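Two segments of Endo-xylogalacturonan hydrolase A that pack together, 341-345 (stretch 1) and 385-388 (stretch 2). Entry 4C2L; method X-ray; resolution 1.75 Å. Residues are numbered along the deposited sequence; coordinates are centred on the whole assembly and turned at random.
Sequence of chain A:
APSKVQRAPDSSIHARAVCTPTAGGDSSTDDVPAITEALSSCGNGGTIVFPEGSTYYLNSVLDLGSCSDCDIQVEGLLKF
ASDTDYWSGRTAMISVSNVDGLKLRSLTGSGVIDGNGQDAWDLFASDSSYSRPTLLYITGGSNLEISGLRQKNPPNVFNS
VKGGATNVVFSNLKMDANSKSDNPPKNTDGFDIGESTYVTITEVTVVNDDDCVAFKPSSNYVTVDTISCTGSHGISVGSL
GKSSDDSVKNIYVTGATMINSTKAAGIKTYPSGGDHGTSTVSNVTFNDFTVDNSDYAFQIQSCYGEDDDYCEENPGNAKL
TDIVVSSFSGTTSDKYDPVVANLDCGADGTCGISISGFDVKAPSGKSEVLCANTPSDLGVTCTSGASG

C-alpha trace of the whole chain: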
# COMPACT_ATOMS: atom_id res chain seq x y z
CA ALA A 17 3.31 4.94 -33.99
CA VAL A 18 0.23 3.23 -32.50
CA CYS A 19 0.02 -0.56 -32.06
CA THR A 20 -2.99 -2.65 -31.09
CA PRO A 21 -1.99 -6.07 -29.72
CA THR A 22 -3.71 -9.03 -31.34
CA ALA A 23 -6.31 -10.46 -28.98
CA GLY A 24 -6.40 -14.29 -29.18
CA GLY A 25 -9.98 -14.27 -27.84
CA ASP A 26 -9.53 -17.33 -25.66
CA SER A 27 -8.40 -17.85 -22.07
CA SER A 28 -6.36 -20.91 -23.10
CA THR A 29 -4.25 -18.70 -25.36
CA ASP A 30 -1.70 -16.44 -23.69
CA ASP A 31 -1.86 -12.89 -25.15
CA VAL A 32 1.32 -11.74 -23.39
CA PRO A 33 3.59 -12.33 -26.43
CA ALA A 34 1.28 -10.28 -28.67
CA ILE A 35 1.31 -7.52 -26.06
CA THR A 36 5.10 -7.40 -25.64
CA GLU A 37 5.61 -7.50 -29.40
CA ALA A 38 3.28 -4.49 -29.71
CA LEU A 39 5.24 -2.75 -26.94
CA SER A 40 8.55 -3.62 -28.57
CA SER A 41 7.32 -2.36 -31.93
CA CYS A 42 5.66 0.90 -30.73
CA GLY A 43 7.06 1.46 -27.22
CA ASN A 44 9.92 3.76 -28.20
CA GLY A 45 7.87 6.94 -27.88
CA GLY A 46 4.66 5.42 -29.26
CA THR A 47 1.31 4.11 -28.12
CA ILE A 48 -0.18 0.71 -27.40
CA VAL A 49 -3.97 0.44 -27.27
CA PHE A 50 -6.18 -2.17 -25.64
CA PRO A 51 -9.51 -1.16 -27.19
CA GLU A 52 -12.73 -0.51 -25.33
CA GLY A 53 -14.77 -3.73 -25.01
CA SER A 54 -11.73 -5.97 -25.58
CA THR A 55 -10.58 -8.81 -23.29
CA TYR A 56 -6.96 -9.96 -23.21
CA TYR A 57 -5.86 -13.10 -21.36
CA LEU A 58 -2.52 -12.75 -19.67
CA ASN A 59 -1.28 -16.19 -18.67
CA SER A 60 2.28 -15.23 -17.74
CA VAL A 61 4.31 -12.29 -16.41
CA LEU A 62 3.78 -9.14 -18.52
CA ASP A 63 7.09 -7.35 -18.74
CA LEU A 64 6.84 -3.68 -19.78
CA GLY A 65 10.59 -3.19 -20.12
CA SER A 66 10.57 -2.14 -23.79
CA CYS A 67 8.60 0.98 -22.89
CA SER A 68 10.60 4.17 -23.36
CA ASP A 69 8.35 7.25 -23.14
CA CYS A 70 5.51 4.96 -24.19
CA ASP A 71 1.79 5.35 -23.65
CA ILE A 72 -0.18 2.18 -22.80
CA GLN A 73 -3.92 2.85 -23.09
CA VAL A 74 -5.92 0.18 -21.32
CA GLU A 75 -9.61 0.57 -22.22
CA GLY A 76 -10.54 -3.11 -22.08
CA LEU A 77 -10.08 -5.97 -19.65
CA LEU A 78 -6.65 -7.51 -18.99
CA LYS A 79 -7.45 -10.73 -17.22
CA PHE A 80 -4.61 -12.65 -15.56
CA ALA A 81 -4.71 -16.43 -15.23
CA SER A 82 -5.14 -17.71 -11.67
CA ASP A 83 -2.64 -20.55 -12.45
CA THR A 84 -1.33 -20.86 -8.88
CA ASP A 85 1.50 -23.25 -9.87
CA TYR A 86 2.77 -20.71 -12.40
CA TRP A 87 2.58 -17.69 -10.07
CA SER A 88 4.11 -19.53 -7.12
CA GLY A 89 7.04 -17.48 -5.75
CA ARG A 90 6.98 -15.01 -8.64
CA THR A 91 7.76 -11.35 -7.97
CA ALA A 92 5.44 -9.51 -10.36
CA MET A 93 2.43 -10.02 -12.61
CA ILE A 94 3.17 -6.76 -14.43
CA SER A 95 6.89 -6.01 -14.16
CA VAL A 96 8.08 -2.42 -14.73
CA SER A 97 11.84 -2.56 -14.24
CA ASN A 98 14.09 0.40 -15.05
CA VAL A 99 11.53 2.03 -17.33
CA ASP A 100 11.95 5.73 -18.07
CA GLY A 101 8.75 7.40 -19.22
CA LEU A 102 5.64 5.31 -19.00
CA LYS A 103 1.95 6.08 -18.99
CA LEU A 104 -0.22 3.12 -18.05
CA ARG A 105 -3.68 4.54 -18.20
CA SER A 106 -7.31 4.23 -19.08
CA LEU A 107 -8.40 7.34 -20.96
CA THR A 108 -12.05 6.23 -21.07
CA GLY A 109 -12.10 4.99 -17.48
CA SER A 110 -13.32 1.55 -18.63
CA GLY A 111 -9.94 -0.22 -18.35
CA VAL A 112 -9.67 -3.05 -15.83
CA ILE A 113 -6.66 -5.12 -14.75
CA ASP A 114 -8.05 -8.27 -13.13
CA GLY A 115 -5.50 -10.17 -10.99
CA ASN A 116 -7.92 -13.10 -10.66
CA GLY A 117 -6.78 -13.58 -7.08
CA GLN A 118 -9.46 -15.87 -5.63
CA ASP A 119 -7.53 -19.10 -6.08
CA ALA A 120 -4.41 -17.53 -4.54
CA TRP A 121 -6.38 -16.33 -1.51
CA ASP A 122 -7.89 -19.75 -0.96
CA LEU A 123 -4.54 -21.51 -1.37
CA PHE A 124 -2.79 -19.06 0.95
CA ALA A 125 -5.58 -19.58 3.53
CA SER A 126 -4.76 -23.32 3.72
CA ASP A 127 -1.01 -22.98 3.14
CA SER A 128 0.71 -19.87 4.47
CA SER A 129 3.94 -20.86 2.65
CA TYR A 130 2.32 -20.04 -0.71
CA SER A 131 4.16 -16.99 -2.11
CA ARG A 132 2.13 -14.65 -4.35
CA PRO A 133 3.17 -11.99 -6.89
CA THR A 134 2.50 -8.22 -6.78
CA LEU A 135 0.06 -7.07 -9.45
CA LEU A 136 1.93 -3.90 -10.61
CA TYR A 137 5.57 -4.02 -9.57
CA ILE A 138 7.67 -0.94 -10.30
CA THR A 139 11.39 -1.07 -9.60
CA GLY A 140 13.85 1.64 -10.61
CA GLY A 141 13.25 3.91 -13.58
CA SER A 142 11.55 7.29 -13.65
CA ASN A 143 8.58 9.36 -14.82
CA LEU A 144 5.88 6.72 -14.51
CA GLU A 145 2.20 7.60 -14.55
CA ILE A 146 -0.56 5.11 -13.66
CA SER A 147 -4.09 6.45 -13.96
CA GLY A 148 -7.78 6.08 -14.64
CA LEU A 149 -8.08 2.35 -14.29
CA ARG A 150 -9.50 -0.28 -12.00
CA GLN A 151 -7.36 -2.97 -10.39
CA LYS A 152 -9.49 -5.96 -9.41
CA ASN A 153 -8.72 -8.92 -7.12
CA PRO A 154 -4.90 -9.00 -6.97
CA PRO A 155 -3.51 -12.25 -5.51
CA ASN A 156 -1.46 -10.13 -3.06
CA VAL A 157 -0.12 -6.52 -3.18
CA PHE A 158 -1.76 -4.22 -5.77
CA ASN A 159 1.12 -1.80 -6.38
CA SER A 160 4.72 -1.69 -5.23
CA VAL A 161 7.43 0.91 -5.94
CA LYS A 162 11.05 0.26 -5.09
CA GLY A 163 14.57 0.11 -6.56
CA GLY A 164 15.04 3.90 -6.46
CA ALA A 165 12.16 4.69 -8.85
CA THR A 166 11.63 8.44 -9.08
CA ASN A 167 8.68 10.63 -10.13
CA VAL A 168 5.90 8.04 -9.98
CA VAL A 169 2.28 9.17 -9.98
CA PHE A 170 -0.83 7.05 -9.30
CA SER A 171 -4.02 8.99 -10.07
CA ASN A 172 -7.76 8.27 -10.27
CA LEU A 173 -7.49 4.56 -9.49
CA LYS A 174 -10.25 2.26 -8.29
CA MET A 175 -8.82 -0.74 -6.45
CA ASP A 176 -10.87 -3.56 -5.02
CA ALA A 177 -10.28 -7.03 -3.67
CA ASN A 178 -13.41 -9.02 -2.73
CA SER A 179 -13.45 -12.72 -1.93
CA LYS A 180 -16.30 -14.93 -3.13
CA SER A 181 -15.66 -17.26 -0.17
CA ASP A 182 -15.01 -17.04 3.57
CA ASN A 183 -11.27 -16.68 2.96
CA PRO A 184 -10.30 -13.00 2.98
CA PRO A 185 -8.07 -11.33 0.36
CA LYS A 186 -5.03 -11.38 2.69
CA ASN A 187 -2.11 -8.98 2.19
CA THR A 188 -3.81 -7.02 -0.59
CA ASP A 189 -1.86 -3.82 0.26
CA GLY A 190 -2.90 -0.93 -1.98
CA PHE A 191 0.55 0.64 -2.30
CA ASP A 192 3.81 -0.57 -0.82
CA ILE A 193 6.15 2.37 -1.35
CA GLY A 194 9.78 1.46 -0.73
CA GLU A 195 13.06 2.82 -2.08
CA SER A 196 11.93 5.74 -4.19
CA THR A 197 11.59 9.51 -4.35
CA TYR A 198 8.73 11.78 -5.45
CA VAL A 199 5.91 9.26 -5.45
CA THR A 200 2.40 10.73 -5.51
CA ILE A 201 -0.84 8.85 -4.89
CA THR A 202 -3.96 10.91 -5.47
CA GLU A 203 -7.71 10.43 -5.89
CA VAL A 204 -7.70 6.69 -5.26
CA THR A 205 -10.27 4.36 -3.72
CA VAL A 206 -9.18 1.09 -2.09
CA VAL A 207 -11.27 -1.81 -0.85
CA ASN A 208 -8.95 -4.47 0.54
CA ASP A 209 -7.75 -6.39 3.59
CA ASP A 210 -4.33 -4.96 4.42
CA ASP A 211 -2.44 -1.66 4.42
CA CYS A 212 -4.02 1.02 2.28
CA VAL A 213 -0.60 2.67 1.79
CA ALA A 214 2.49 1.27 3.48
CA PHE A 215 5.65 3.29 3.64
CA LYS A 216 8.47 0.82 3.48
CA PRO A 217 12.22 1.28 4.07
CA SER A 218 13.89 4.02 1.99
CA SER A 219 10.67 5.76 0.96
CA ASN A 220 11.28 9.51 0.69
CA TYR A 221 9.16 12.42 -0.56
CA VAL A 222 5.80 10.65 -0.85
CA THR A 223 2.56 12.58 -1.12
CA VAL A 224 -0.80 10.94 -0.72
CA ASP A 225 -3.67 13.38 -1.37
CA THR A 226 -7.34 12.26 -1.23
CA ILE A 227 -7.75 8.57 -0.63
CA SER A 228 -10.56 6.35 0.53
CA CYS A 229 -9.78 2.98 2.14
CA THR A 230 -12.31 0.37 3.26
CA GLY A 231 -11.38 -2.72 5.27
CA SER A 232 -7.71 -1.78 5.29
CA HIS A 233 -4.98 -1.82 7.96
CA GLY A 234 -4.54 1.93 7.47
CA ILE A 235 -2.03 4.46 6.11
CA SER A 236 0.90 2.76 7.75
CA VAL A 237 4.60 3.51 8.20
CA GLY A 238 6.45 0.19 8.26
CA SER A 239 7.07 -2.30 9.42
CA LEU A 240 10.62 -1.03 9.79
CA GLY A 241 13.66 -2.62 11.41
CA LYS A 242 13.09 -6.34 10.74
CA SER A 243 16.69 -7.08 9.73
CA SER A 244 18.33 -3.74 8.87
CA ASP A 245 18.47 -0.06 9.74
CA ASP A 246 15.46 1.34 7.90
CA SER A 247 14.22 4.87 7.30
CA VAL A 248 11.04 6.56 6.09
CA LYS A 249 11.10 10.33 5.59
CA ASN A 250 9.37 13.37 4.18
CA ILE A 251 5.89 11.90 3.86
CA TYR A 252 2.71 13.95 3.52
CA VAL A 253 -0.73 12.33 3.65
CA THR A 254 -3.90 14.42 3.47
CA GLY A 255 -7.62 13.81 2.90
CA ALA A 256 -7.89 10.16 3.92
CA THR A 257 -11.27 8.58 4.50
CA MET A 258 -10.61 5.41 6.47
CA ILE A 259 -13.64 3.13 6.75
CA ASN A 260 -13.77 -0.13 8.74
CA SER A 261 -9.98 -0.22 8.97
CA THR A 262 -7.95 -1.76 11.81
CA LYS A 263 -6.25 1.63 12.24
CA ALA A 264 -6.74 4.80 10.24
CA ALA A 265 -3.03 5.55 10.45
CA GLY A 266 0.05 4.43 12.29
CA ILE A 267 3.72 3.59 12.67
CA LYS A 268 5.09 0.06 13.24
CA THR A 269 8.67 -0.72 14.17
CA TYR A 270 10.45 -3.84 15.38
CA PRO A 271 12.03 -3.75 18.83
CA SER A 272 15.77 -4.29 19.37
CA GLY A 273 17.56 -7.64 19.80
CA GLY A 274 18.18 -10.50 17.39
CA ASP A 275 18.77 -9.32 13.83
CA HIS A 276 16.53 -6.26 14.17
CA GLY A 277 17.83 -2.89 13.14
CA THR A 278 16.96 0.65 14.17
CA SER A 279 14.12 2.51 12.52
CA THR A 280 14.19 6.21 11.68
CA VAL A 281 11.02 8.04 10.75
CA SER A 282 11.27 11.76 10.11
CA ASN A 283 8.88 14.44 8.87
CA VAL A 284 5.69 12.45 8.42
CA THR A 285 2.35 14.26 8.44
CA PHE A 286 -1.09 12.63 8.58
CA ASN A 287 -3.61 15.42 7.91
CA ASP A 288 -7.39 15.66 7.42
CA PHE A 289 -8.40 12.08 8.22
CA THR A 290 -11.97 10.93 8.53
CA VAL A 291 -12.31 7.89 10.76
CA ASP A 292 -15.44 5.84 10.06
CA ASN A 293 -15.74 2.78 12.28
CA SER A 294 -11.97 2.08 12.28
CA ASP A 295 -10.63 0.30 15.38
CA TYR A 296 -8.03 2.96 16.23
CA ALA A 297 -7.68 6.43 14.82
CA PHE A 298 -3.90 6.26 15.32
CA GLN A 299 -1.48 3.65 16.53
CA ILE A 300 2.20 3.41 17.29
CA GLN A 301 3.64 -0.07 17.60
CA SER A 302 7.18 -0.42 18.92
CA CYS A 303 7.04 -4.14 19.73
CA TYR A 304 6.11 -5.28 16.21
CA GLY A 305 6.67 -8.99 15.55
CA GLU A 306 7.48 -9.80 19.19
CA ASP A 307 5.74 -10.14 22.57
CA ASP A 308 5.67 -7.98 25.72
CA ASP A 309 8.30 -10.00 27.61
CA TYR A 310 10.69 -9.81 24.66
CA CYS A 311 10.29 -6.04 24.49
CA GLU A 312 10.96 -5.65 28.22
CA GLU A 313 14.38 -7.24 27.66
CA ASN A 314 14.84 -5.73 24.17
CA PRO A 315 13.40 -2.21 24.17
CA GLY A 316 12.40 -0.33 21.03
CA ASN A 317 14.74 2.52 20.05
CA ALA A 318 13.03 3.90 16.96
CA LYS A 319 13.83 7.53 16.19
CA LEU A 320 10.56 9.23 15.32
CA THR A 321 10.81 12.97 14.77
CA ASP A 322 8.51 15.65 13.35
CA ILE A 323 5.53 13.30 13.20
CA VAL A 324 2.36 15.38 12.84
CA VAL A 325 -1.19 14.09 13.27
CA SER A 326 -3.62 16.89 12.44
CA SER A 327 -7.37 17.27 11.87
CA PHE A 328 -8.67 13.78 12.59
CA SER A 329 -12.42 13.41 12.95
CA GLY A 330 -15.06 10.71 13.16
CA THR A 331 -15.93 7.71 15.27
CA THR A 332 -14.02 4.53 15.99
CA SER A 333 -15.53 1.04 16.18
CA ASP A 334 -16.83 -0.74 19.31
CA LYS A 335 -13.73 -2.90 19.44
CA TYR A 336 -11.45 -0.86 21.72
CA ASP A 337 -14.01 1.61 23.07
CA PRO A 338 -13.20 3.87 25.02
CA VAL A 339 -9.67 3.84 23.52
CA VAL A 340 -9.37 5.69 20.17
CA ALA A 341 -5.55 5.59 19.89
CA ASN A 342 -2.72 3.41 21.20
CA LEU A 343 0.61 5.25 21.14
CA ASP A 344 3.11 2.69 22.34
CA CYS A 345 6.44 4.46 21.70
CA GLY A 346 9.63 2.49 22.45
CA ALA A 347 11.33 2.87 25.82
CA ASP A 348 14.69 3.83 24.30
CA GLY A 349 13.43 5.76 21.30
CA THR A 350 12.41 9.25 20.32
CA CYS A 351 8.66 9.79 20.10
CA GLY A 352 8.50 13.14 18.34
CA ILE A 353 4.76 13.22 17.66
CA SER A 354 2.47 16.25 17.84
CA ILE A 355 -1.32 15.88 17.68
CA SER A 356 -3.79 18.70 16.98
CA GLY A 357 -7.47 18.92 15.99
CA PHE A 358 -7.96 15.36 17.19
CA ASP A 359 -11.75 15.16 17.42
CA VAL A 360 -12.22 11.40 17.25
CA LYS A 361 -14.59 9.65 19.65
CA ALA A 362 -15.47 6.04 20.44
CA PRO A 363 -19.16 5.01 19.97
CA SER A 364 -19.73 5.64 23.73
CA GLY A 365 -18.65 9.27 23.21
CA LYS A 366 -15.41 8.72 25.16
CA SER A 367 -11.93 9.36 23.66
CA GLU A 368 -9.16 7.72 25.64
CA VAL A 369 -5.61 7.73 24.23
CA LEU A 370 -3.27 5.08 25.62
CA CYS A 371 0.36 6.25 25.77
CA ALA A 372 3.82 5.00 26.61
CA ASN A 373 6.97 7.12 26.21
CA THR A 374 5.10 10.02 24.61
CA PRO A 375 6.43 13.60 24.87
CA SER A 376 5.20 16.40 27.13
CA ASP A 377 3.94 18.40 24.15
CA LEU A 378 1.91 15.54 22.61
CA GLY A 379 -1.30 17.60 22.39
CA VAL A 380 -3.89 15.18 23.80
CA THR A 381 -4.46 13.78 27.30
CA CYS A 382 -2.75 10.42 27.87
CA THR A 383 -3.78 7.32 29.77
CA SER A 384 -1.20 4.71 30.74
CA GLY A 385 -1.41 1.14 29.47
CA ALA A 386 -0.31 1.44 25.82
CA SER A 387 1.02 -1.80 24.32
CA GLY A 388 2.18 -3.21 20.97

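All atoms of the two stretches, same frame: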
# COMPACT_ATOMS: atom_id res chain seq x y z
N ALA A 341 -6.94 5.61 20.38
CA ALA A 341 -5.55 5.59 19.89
C ALA A 341 -4.65 4.87 20.88
O ALA A 341 -4.86 4.97 22.08
CB ALA A 341 -5.05 7.01 19.65
N ASN A 342 -3.65 4.16 20.37
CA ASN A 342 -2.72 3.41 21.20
C ASN A 342 -1.31 3.80 20.76
O ASN A 342 -0.82 3.33 19.74
CB ASN A 342 -2.94 1.90 21.04
CG ASN A 342 -2.29 1.08 22.14
OD1 ASN A 342 -1.31 1.49 22.76
ND2 ASN A 342 -2.85 -0.10 22.40
N LEU A 343 -0.68 4.69 21.53
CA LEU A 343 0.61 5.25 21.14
C LEU A 343 1.68 4.61 22.00
O LEU A 343 2.07 5.16 23.05
CB LEU A 343 0.60 6.78 21.29
CG LEU A 343 -0.58 7.56 20.72
CD1 LEU A 343 -0.44 9.06 20.94
CD2 LEU A 343 -0.78 7.27 19.24
N ASP A 344 2.12 3.43 21.58
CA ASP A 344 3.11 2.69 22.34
C ASP A 344 4.53 2.97 21.82
O ASP A 344 5.13 2.12 21.15
CB ASP A 344 2.81 1.19 22.33
CG ASP A 344 3.54 0.44 23.44
OD1 ASP A 344 3.62 0.98 24.56
OD2 ASP A 344 4.05 -0.67 23.19
N CYS A 345 5.06 4.15 22.11
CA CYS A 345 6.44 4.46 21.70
C CYS A 345 7.45 3.60 22.47
O CYS A 345 7.18 3.18 23.60
CB CYS A 345 6.75 5.94 21.86
SG CYS A 345 6.24 6.88 20.39
N GLY A 385 -0.98 2.48 29.84
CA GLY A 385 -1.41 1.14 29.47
C GLY A 385 -1.31 0.87 27.98
O GLY A 385 -1.88 -0.10 27.51
N ALA A 386 -0.58 1.71 27.25
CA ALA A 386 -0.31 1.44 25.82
C ALA A 386 0.47 0.14 25.68
O ALA A 386 1.23 -0.24 26.57
CB ALA A 386 0.46 2.60 25.18
N SER A 387 0.28 -0.57 24.57
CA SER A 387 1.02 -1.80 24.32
C SER A 387 1.09 -2.04 22.82
O SER A 387 0.32 -1.44 22.07
CB SER A 387 0.36 -3.00 25.03
OG SER A 387 -0.91 -3.27 24.48
N GLY A 388 2.02 -2.89 22.39
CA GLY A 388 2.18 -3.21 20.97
C GLY A 388 3.39 -2.56 20.33
O GLY A 388 3.91 -3.05 19.31
OXT GLY A 388 3.89 -1.53 20.81
O HOH W 1 -2.68 -1.54 25.15

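A chain terminus that lies against a strand can use its polar groups, directly or through water, to meet it, and the C-terminal tail of Endo-xylogalacturonan hydrolase A illustrates how few residues this can take. Residues 385-388 have no regular secondary structure, yet residues 386-388 pack against N342, L343 and D344, at the end of a strand that starts earlier in the chain, and 255 Å² is buried between the two stretches. Most of that surface belongs to D344, A386 and N342.

D344 and A386 are the nearest in register, their CA atoms 5.0 Å apart, and each directs its CA-to-CB bond toward the other stretch. The methyl group of A386 sits among three strand residues: its CB lies 3.2 Å from N342 OD1, 3.7 Å from L343 O and 3.6 Å from D344 OD1. The CA-to-CB bond of L343 points away, and its nearest atom to A386 is the carbonyl O.

The most striking approach is at the terminus. D344 OD2 comes within 2.5 Å of OXT of G388, one oxygen of the C-terminal carboxylate. Two ionised acids would repel each other at such a separation; a spacing this short suggests that one of them probably retains a proton and shares it with the other, although the coordinates do not say which.

N342 accepts a direct hydrogen bond from the tail. Its CA-to-CB bond points sideways, but the end of the side chain comes nearer, and N342 OD1 accepts from S387 N at 3.2 Å with an N-H...O angle of 148°. The amide's other atom works through solvent: N342 ND2 donates to water 1 at 3.1 Å, and that water donates to G385 O at 2.9 Å and also hydrogen-bonds S387 OG at 2.6 Å. One asparagine thus holds the tail both directly and through a bridging water.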